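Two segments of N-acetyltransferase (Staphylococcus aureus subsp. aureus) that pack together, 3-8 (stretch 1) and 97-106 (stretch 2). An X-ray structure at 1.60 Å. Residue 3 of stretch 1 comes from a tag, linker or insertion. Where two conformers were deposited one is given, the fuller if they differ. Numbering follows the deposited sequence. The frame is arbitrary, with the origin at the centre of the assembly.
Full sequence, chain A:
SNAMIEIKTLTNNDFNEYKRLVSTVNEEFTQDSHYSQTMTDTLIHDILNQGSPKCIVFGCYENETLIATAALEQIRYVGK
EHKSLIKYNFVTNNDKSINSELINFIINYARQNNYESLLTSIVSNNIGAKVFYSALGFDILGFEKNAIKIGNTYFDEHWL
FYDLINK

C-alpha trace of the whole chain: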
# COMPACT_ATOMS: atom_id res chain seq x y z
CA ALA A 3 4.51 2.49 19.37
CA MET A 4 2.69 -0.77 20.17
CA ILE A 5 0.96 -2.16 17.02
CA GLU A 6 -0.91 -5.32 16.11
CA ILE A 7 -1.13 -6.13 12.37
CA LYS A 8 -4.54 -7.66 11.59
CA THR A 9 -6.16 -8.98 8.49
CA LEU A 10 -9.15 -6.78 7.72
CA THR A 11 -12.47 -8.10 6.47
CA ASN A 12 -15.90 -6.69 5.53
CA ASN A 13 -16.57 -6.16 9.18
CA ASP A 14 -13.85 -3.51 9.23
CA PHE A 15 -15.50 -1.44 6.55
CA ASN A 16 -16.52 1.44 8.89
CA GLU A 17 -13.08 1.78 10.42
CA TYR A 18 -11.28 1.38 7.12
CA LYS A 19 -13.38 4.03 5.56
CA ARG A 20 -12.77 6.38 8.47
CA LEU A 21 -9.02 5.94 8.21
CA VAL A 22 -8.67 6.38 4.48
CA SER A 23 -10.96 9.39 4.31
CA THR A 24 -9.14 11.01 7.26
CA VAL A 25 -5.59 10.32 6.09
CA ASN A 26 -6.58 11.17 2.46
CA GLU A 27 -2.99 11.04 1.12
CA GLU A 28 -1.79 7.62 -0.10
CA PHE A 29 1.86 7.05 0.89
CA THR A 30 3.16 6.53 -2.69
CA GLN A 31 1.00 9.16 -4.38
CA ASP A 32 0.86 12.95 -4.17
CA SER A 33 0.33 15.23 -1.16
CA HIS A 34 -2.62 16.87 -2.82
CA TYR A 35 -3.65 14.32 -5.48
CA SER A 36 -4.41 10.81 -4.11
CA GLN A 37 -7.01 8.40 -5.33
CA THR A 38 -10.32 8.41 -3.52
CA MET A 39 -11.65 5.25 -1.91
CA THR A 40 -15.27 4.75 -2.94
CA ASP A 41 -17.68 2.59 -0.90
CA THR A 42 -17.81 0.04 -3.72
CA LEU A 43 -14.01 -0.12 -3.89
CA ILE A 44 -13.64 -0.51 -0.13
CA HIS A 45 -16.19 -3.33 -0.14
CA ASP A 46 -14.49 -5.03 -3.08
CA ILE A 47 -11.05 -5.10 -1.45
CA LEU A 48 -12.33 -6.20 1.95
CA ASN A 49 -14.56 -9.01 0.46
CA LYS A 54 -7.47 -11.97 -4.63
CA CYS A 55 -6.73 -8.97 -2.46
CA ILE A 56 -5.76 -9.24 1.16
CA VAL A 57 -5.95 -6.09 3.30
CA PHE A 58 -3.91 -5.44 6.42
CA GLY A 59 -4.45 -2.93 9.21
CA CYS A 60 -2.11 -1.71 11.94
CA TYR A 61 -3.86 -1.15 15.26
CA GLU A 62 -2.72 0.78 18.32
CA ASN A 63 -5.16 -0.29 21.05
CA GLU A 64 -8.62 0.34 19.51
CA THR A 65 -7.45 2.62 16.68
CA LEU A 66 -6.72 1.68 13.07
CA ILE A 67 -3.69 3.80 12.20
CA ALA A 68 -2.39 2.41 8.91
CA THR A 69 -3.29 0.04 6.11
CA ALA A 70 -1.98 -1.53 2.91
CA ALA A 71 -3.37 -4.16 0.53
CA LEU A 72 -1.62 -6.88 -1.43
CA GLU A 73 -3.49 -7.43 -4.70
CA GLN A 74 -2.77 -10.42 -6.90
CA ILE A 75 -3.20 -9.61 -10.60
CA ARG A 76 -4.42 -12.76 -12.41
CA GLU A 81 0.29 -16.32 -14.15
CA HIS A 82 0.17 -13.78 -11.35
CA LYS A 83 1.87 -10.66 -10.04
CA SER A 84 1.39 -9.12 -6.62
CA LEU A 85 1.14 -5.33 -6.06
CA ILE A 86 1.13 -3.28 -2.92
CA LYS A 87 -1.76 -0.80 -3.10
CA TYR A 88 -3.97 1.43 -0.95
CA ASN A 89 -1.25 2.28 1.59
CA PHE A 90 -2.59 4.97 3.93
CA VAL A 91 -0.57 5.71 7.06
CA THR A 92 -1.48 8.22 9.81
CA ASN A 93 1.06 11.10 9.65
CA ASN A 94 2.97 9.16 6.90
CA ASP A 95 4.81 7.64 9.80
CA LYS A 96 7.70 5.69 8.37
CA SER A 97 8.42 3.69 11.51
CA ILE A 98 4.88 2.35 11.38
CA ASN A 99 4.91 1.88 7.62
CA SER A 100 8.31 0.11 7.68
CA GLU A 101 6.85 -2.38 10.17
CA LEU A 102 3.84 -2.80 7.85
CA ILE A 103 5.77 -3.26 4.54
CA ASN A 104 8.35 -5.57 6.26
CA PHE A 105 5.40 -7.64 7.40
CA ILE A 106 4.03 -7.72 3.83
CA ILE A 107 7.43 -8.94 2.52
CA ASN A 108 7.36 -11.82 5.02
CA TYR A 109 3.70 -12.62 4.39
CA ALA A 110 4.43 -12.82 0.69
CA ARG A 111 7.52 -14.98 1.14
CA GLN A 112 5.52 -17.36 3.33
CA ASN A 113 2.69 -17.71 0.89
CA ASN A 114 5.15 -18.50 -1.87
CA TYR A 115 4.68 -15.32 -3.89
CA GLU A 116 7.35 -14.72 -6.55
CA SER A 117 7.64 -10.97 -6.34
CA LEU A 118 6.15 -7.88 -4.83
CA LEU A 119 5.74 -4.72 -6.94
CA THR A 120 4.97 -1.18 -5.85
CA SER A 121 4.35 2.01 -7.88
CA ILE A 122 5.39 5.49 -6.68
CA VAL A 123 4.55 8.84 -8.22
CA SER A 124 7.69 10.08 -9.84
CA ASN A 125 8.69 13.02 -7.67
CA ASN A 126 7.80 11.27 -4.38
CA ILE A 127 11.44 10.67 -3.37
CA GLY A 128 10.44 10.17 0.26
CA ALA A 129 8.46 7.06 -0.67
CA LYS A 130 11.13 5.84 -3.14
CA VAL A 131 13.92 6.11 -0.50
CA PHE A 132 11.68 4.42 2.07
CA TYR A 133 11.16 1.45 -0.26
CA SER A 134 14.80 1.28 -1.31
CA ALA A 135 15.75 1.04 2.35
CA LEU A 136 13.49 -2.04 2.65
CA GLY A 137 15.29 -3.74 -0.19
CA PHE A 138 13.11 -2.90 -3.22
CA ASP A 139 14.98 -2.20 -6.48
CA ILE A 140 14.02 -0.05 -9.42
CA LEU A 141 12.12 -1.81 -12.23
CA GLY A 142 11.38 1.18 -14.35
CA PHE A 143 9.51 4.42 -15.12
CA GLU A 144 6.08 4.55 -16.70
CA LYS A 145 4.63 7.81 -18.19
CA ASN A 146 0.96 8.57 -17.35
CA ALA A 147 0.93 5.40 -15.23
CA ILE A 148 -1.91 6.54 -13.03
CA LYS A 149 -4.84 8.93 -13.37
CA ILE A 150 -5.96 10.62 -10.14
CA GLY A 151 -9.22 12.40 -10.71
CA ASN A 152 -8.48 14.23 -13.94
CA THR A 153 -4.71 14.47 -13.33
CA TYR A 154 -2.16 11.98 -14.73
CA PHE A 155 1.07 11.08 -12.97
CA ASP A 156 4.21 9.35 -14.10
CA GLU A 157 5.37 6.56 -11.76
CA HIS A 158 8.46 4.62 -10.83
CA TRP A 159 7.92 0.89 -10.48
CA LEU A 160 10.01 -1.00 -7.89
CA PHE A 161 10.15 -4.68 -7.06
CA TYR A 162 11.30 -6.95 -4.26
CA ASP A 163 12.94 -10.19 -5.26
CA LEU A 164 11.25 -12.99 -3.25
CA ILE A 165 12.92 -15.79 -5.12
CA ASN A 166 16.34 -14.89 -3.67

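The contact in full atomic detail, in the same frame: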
# COMPACT_ATOMS: atom_id res chain seq x y z
N ALA A 3 5.93 2.85 19.49
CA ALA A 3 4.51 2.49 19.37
C ALA A 3 4.22 0.97 19.36
O ALA A 3 4.98 0.15 18.82
CB ALA A 3 3.86 3.17 18.17
N MET A 4 3.10 0.61 19.98
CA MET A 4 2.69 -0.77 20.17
C MET A 4 1.58 -1.12 19.15
O MET A 4 0.42 -0.71 19.37
CB MET A 4 2.10 -0.88 21.57
CG MET A 4 1.76 -2.27 21.97
SD MET A 4 3.34 -3.11 22.22
CE MET A 4 2.75 -4.64 22.94
N ILE A 5 1.90 -1.86 18.08
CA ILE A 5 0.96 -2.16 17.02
C ILE A 5 0.72 -3.64 16.84
O ILE A 5 1.66 -4.48 16.92
CB ILE A 5 1.52 -1.57 15.68
CG1 ILE A 5 1.32 -0.05 15.75
CG2 ILE A 5 0.80 -2.08 14.48
CD1 ILE A 5 2.60 0.58 16.08
N GLU A 6 -0.52 -3.97 16.55
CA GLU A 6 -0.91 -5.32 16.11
C GLU A 6 -1.25 -5.22 14.62
O GLU A 6 -1.92 -4.26 14.21
CB GLU A 6 -2.16 -5.82 16.86
CG GLU A 6 -2.57 -7.25 16.35
CD GLU A 6 -3.89 -7.73 16.91
OE1 GLU A 6 -4.51 -7.04 17.77
OE2 GLU A 6 -4.34 -8.83 16.52
N ILE A 7 -0.74 -6.13 13.78
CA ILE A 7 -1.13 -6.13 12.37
C ILE A 7 -2.19 -7.22 12.22
O ILE A 7 -1.99 -8.39 12.59
CB ILE A 7 0.10 -6.41 11.49
CG1 ILE A 7 1.11 -5.24 11.67
CG2 ILE A 7 -0.37 -6.57 10.02
CD1 ILE A 7 2.44 -5.46 10.88
N LYS A 8 -3.37 -6.79 11.72
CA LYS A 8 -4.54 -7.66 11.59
C LYS A 8 -4.95 -7.76 10.15
O LYS A 8 -4.71 -6.85 9.34
CB LYS A 8 -5.74 -7.09 12.38
CG LYS A 8 -5.54 -6.91 13.91
CD LYS A 8 -6.85 -6.45 14.66
CE LYS A 8 -6.56 -5.68 15.99
NZ LYS A 8 -7.74 -5.35 16.91
N SER A 97 8.15 4.80 10.59
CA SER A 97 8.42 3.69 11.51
C SER A 97 7.29 2.67 11.43
O SER A 97 7.50 1.43 11.26
CB SER A 97 8.55 4.20 12.94
OG SER A 97 9.14 3.18 13.72
N ILE A 98 6.07 3.19 11.50
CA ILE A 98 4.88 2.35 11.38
C ILE A 98 4.84 1.68 10.00
O ILE A 98 4.62 0.46 9.86
CB ILE A 98 3.55 3.19 11.55
CG1 ILE A 98 3.48 3.86 12.91
CG2 ILE A 98 2.28 2.30 11.33
CD1 ILE A 98 3.47 2.93 13.95
N ASN A 99 5.04 2.48 8.93
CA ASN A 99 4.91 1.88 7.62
C ASN A 99 6.02 0.88 7.35
O ASN A 99 5.80 -0.09 6.62
CB ASN A 99 4.86 2.96 6.49
CG ASN A 99 4.02 2.51 5.30
OD1 ASN A 99 3.03 1.77 5.50
ND2 ASN A 99 4.40 2.93 4.09
N SER A 100 7.22 1.08 7.90
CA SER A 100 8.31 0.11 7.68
C SER A 100 7.92 -1.19 8.34
O SER A 100 8.19 -2.27 7.75
CB SER A 100 9.65 0.58 8.27
OG SER A 100 10.18 1.62 7.45
N GLU A 101 7.30 -1.12 9.53
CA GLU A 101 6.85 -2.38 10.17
C GLU A 101 5.80 -3.06 9.29
O GLU A 101 5.83 -4.29 9.04
CB GLU A 101 6.30 -2.13 11.57
CG GLU A 101 7.35 -2.10 12.65
CD GLU A 101 6.74 -1.83 14.03
OE1 GLU A 101 5.58 -2.25 14.26
OE2 GLU A 101 7.42 -1.18 14.87
N LEU A 102 4.89 -2.26 8.71
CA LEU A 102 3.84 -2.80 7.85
C LEU A 102 4.39 -3.44 6.55
O LEU A 102 4.05 -4.59 6.19
CB LEU A 102 2.80 -1.70 7.52
CG LEU A 102 1.67 -2.15 6.59
CD1 LEU A 102 0.85 -3.36 7.13
CD2 LEU A 102 0.75 -0.96 6.43
N ILE A 103 5.27 -2.73 5.81
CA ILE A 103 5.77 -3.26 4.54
C ILE A 103 6.73 -4.43 4.83
O ILE A 103 6.75 -5.41 4.08
CB ILE A 103 6.40 -2.13 3.72
CG1 ILE A 103 5.39 -1.00 3.46
CG2 ILE A 103 6.95 -2.71 2.43
CD1 ILE A 103 4.03 -1.49 2.77
N ASN A 104 7.52 -4.38 5.92
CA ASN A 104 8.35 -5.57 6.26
C ASN A 104 7.47 -6.80 6.54
O ASN A 104 7.80 -7.95 6.15
CB ASN A 104 9.29 -5.32 7.44
CG ASN A 104 10.63 -4.78 7.00
OD1 ASN A 104 11.20 -5.25 6.02
ND2 ASN A 104 11.17 -3.81 7.76
N PHE A 105 6.34 -6.55 7.23
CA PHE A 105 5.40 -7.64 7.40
C PHE A 105 4.89 -8.17 6.06
O PHE A 105 4.83 -9.41 5.90
CB PHE A 105 4.23 -7.22 8.34
CG PHE A 105 3.00 -8.05 8.13
CD1 PHE A 105 2.82 -9.24 8.79
CD2 PHE A 105 2.08 -7.63 7.18
CE1 PHE A 105 1.68 -10.04 8.56
CE2 PHE A 105 1.03 -8.42 6.86
CZ PHE A 105 0.81 -9.65 7.54
N ILE A 106 4.51 -7.27 5.14
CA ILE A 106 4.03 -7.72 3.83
C ILE A 106 5.09 -8.56 3.09
O ILE A 106 4.75 -9.61 2.50
CB ILE A 106 3.49 -6.54 2.99
CG1 ILE A 106 2.23 -6.05 3.67
CG2 ILE A 106 3.26 -7.01 1.54
CD1 ILE A 106 1.60 -4.83 2.98

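No hydrogen bond or salt bridge joins the two stretches; a small apolar contact, burying 296 Å² in all, does the work. The alternation of an extended chain sets the pattern. Ala3, Ile5 and Ile7 point their CA-to-CB bonds toward the helix, while Met4, Glu6 and Lys8 point away, and there Lys8 NZ and Glu6 OE1 form a long salt bridge, 3.7 Å.

Aliphatic packing comes first. Ile98 sets off sideways from the helix, but its end swings nearer, so that Ile98 CD1 lies 3.3 Å from Ile5 CD1, a tight methyl contact, and 4.2 Å from CB of Ala3, a residue left by the expression tag. Further along, Ile7 CD1 reaches Phe105 CB at 3.6 Å, and Ile7 CG2 meets Leu102 CD1 more loosely at 4.5 Å. Branched at CB, Ile7 can present both arms to the helix; it has the largest area covered.

The aromatic contact uses the same residue: Ile7 CG2 sits over one face of the Phe105 ring, 3.9 Å from its centroid and nearly on the ring normal, a CH-pi interaction.

Glu101 lends only van der Waals contact, its OE1 4.4 Å from Ile5 CB. Being exposed, its carboxylate can remain solvated. Within the helix, backbone hydrogen bonds such as Phe105 N to Glu101 O, 2.9 Å, set Glu101 and Phe105 one turn apart, so that both face the strand.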